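Local coordinates for sulfurtransferase (Azotobacter vinelandii, PDB 1E0C), which probably transfers a sulfane sulfur from thiosulfate to cyanide, as rhodaneses do, by way of a persulfide carried on a cysteine, at residues A14-R19 with T118-E123; T209-R214 with K244-P249. All coordinates share one frame; numbering follows the deposited sequence.

Interaction 1: residues A14-R19 with T118-E123; sequences ADLQAR and TAWLAE
The indole of Trp120 reaches from helix 116-122 to helix 13-17 and meets Leu16 and Gln17 with the far end of its six-membered ring. Apolar contact comes first. Leu16 CD2 lies 3.9 Å from Trp120 CZ3, and Gln17 CB packs 3.7 Å from Trp120 CH2, both side chains crossing the indole at about a right angle. Trp120 holds CG anti to its own N (chi1 -170°), which carries the ring across the gap although its CB does not aim at the other helix. Pro13 and Arg125 also pack against the Trp120 side chain, while Leu16 also packs on Leu25 and Leu27 of the central sheet.

Polar contacts flank this apolar patch. Trp120 NE1 donates to the carbonyl of Pro126, which limits rotation of the indole, and the amide oxygen of Gln17 accepts from Arg125. A water links Ala14 on helix 13-17 to Glu123, just past the end of helix 116-122, accepting from Ala14 N at 3.0 Å and donating to Glu123 OE1 at 2.9 Å; Glu123 is also paired with Arg125 and Arg206. With an alanine at Trp120, Leu16 and Gln17 would probably lose their apolar partner across the helices and the Pro126 carbonyl its indole donor.

Such pairing of helix 13-17 with helix 116-122, both in the first rhodanese-like region and beside its parallel sheet, belongs to the alpha/beta rhodanese fold.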
loop_
_atom_site.group_PDB
_atom_site.type_symbol
_atom_site.label_atom_id
_atom_site.label_comp_id
_atom_site.label_asym_id
_atom_site.label_seq_id
_atom_site.Cartn_x
_atom_site.Cartn_y
_atom_site.Cartn_z
ATOM N N ALA A 14 18.178 0.120 9.379
ATOM C CA ALA A 14 18.851 0.148 10.671
ATOM C C ALA A 14 17.870 0.126 11.830
ATOM O O ALA A 14 18.140 -0.513 12.853
ATOM C CB ALA A 14 19.759 1.372 10.793
ATOM N N ASP A 15 16.771 0.875 11.710
ATOM C CA ASP A 15 15.788 0.933 12.786
ATOM C C ASP A 15 15.146 -0.443 13.005
ATOM O O ASP A 15 14.884 -0.840 14.135
ATOM C CB ASP A 15 14.664 1.920 12.449
ATOM C CG ASP A 15 15.170 3.326 12.194
ATOM O OD1 ASP A 15 16.056 3.776 12.948
ATOM O OD2 ASP A 15 14.660 3.964 11.251
ATOM N N LEU A 16 14.834 -1.110 11.894
ATOM C CA LEU A 16 14.229 -2.436 11.974
ATOM C C LEU A 16 15.218 -3.457 12.517
ATOM O O LEU A 16 14.859 -4.227 13.413
ATOM C CB LEU A 16 13.686 -2.884 10.619
ATOM C CG LEU A 16 13.124 -4.320 10.574
ATOM C CD1 LEU A 16 11.996 -4.490 11.573
ATOM C CD2 LEU A 16 12.678 -4.641 9.155
ATOM N N GLN A 17 16.455 -3.444 12.031
ATOM C CA GLN A 17 17.432 -4.425 12.506
ATOM C C GLN A 17 17.625 -4.396 14.007
ATOM O O GLN A 17 17.727 -5.443 14.658
ATOM C CB GLN A 17 18.771 -4.317 11.777
ATOM C CG GLN A 17 19.719 -5.463 12.149
ATOM C CD GLN A 17 20.926 -5.575 11.258
ATOM O OE1 GLN A 17 20.879 -5.283 10.064
ATOM N NE2 GLN A 17 22.043 -6.055 11.817
ATOM N N ALA A 18 17.622 -3.219 14.616
ATOM C CA ALA A 18 17.799 -3.054 16.048
ATOM C C ALA A 18 16.615 -3.598 16.839
ATOM O O ALA A 18 16.684 -3.738 18.058
ATOM C CB ALA A 18 17.943 -1.558 16.362
ATOM N N ARG A 19 15.482 -3.792 16.165
ATOM C CA ARG A 19 14.238 -4.143 16.832
ATOM C C ARG A 19 13.653 -5.464 16.346
ATOM O O ARG A 19 12.500 -5.758 16.684
ATOM C CB ARG A 19 13.207 -3.018 16.601
ATOM C CG ARG A 19 13.568 -1.705 17.295
ATOM C CD ARG A 19 12.644 -0.575 16.864
ATOM N NE ARG A 19 12.956 0.683 17.538
ATOM C CZ ARG A 19 13.969 1.480 17.210
ATOM N NH1 ARG A 19 14.784 1.179 16.206
ATOM N NH2 ARG A 19 14.196 2.587 17.906
ATOM N N THR A 118 14.887 -4.354 -0.986
ATOM C CA THR A 118 15.926 -3.762 -1.833
ATOM C C THR A 118 16.933 -3.006 -0.966
ATOM O O THR A 118 18.134 -3.248 -1.079
ATOM C CB THR A 118 15.298 -2.782 -2.845
ATOM O OG1 THR A 118 14.141 -3.423 -3.410
ATOM C CG2 THR A 118 16.278 -2.465 -3.967
ATOM N N ALA A 119 16.443 -2.164 -0.072
ATOM C CA ALA A 119 17.321 -1.383 0.801
ATOM C C ALA A 119 18.011 -2.277 1.825
ATOM O O ALA A 119 19.197 -2.112 2.118
ATOM C CB ALA A 119 16.516 -0.286 1.489
ATOM N N TRP A 120 17.282 -3.253 2.353
ATOM C CA TRP A 120 17.850 -4.229 3.280
ATOM C C TRP A 120 19.032 -4.952 2.636
ATOM O O TRP A 120 20.116 -5.015 3.223
ATOM C CB TRP A 120 16.783 -5.261 3.678
ATOM C CG TRP A 120 17.189 -6.161 4.810
ATOM C CD1 TRP A 120 17.757 -7.399 4.706
ATOM C CD2 TRP A 120 17.011 -5.913 6.208
ATOM N NE1 TRP A 120 17.968 -7.920 5.966
ATOM C CE2 TRP A 120 17.493 -7.045 6.900
ATOM C CE3 TRP A 120 16.490 -4.847 6.951
ATOM C CZ2 TRP A 120 17.495 -7.114 8.290
ATOM C CZ3 TRP A 120 16.470 -4.926 8.326
ATOM C CH2 TRP A 120 16.982 -6.059 8.990
ATOM N N LEU A 121 18.831 -5.473 1.427
ATOM C CA LEU A 121 19.898 -6.194 0.737
ATOM C C LEU A 121 21.044 -5.263 0.347
ATOM O O LEU A 121 22.217 -5.656 0.389
ATOM C CB LEU A 121 19.385 -6.905 -0.502
ATOM C CG LEU A 121 18.367 -8.036 -0.319
ATOM C CD1 LEU A 121 17.705 -8.359 -1.653
ATOM C CD2 LEU A 121 19.047 -9.275 0.251
ATOM N N ALA A 122 20.709 -4.032 -0.041
ATOM C CA ALA A 122 21.755 -3.097 -0.461
ATOM C C ALA A 122 22.741 -2.859 0.679
ATOM O O ALA A 122 23.908 -2.552 0.429
ATOM C CB ALA A 122 21.172 -1.785 -0.949
ATOM N N GLU A 123 22.257 -2.945 1.911
ATOM C CA GLU A 123 23.083 -2.722 3.088
ATOM C C GLU A 123 23.630 -4.028 3.652
ATOM O O GLU A 123 24.230 -4.040 4.720
ATOM C CB GLU A 123 22.310 -1.922 4.140
ATOM C CG GLU A 123 21.992 -0.515 3.662
ATOM C CD GLU A 123 21.215 0.368 4.595
ATOM O OE1 GLU A 123 20.731 -0.043 5.669
ATOM O OE2 GLU A 123 21.067 1.572 4.237
HETATM O O HOH W 1 19.316 1.862 7.279
#

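Interaction 2: residues T209-R214 with K244-P249; sequences TDIAGR and KALGYP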
loop_
_atom_site.group_PDB
_atom_site.type_symbol
_atom_site.label_atom_id
_atom_site.label_comp_id
_atom_site.label_asym_id
_atom_site.label_seq_id
_atom_site.Cartn_x
_atom_site.Cartn_y
_atom_site.Cartn_z
ATOM N N THR A 209 13.436 11.659 -1.363
ATOM C CA THR A 209 13.359 12.571 -0.228
ATOM C C THR A 209 12.663 13.887 -0.562
ATOM O O THR A 209 12.213 14.573 0.364
ATOM C CB THR A 209 14.758 12.876 0.351
ATOM O OG1 THR A 209 15.567 13.418 -0.698
ATOM C CG2 THR A 209 15.387 11.586 0.865
ATOM N N ASP A 210 12.542 14.188 -1.840
ATOM C CA ASP A 210 11.908 15.419 -2.308
ATOM C C ASP A 210 10.448 15.188 -2.667
ATOM O O ASP A 210 9.830 16.006 -3.346
ATOM C CB ASP A 210 12.645 15.948 -3.550
ATOM C CG ASP A 210 12.589 15.023 -4.745
ATOM O OD1 ASP A 210 12.695 13.777 -4.594
ATOM O OD2 ASP A 210 12.446 15.529 -5.890
ATOM N N ILE A 211 9.875 14.089 -2.181
ATOM C CA ILE A 211 8.516 13.717 -2.568
ATOM C C ILE A 211 7.484 14.791 -2.287
ATOM O O ILE A 211 6.590 15.010 -3.113
ATOM C CB ILE A 211 8.126 12.390 -1.887
ATOM C CG1 ILE A 211 6.779 11.874 -2.409
ATOM C CG2 ILE A 211 8.095 12.537 -0.375
ATOM C CD1 ILE A 211 6.843 11.457 -3.873
ATOM N N ALA A 212 7.541 15.460 -1.137
ATOM C CA ALA A 212 6.524 16.458 -0.811
ATOM C C ALA A 212 6.421 17.545 -1.874
ATOM O O ALA A 212 5.319 17.860 -2.336
ATOM C CB ALA A 212 6.745 17.049 0.564
ATOM N N GLY A 213 7.549 18.138 -2.239
ATOM C CA GLY A 213 7.578 19.168 -3.276
ATOM C C GLY A 213 6.992 18.680 -4.590
ATOM O O GLY A 213 6.316 19.419 -5.316
ATOM N N ARG A 214 7.287 17.429 -4.950
ATOM C CA ARG A 214 6.797 16.882 -6.213
ATOM C C ARG A 214 5.287 16.692 -6.183
ATOM O O ARG A 214 4.575 16.923 -7.164
ATOM C CB ARG A 214 7.529 15.573 -6.522
ATOM C CG ARG A 214 9.044 15.659 -6.508
ATOM C CD ARG A 214 9.608 16.473 -7.663
ATOM N NE ARG A 214 9.436 17.915 -7.455
ATOM C CZ ARG A 214 10.181 18.650 -6.648
ATOM N NH1 ARG A 214 11.191 18.100 -5.978
ATOM N NH2 ARG A 214 9.942 19.952 -6.529
ATOM N N LYS A 244 0.004 9.008 3.599
ATOM C CA LYS A 244 -0.122 8.777 5.035
ATOM C C LYS A 244 1.199 9.138 5.745
ATOM O O LYS A 244 1.166 9.715 6.820
ATOM C CB LYS A 244 -0.401 7.309 5.349
ATOM C CG LYS A 244 -1.441 6.639 4.479
ATOM C CD LYS A 244 -2.706 6.306 5.234
ATOM C CE LYS A 244 -3.569 7.520 5.497
ATOM N NZ LYS A 244 -4.374 7.361 6.744
ATOM N N ALA A 245 2.301 8.690 5.159
ATOM C CA ALA A 245 3.622 8.885 5.752
ATOM C C ALA A 245 3.969 10.368 5.861
ATOM O O ALA A 245 4.553 10.789 6.858
ATOM C CB ALA A 245 4.673 8.171 4.910
ATOM N N LEU A 246 3.500 11.175 4.911
ATOM C CA LEU A 246 3.757 12.610 4.949
ATOM C C LEU A 246 2.827 13.339 5.906
ATOM O O LEU A 246 2.960 14.554 6.082
ATOM C CB LEU A 246 3.645 13.228 3.552
ATOM C CG LEU A 246 4.720 12.796 2.544
ATOM C CD1 LEU A 246 4.403 13.352 1.164
ATOM C CD2 LEU A 246 6.092 13.287 3.004
ATOM N N GLY A 247 1.864 12.639 6.487
ATOM C CA GLY A 247 0.952 13.206 7.457
ATOM C C GLY A 247 -0.308 13.797 6.848
ATOM O O GLY A 247 -0.982 14.610 7.491
ATOM N N TYR A 248 -0.634 13.427 5.612
ATOM C CA TYR A 248 -1.881 13.949 5.012
ATOM C C TYR A 248 -3.055 13.373 5.804
ATOM O O TYR A 248 -3.131 12.155 5.985
ATOM C CB TYR A 248 -1.967 13.537 3.556
ATOM C CG TYR A 248 -1.107 14.259 2.548
ATOM C CD1 TYR A 248 0.250 14.453 2.745
ATOM C CD2 TYR A 248 -1.658 14.709 1.352
ATOM C CE1 TYR A 248 1.033 15.084 1.791
ATOM C CE2 TYR A 248 -0.883 15.328 0.387
ATOM C CZ TYR A 248 0.464 15.529 0.623
ATOM O OH TYR A 248 1.242 16.164 -0.328
ATOM N N PRO A 249 -3.956 14.211 6.292
ATOM C CA PRO A 249 -5.015 13.771 7.180
ATOM C C PRO A 249 -6.153 13.041 6.491
ATOM O O PRO A 249 -6.908 12.328 7.181
ATOM C CB PRO A 249 -5.531 15.069 7.816
ATOM C CG PRO A 249 -5.219 16.105 6.782
ATOM C CD PRO A 249 -3.881 15.696 6.215
#
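Leu246, at the C-terminal end of helix 235-245, has the most surface buried here and sends its forked end against the start of helix 211-217. Its CG stands anti to the carbonyl carbon (chi1 -67°), and both methyls take part: CD2 lies 4.0 Å from Ile211 CG2, and CD1 is 4.1 Å from that same methyl. A single branch of isoleucine is thus met by both prongs of the leucine, the two side chains running obliquely to one another.

Ala212 is met by the CD1 branch. Leu246 CD1 comes slightly nearer the backbone than the methyl, 4.2 Å from Ala212 CA and 4.4 Å from Ala212 CB, and here the CA atoms of Ala212 and Leu246 come within 7.5 Å. Leu246 additionally touches Leu215, one turn further along helix 211-217.

Ile211 is the buried member of the trio. Its CG1 branch is anti to the backbone N (chi1 -173°), leaving CG2 to face Leu246, and its side chain also packs on Ala198 and Ile242. Behind Leu246 the chain turns through Gly247, whose positive phi closes a Schellman motif at the end of helix 235-245, with Gly247 N bonded to Lys244 O at 3.0 Å. Tyr248 then folds back over Leu215 and Ala243, its hydroxyl bonded to the Ile220 carbonyl.

The salt bridge of Arg214 NH1 to Asp210 OD2, 2.9 Å long, lies well away from Leu246. The join between the segments therefore rests on aliphatic contact, without directional bonds, and probably owes its stability to the burial of aliphatic surface.

Interactions 1 and 2 illustrate one principle in two settings: each joins turns at or near the ends of two helices distant in sequence, interaction 1 in the first and interaction 2 in the second of the two rhodanese-like regions. They follow one another along the sequence, with centres 22 Å apart and nearest atoms about 12 Å apart, so they do not touch. Interaction 1 is centred on an aromatic ring and supplemented by a water, whereas interaction 2 relies on aliphatic methyls. The persulfide-bearing Cys230 falls in the second region, between segments 209-214 and 244-249 in sequence. Helix 235-245, which follows it, ends at interaction 2; neither contact includes the modified cysteine itself.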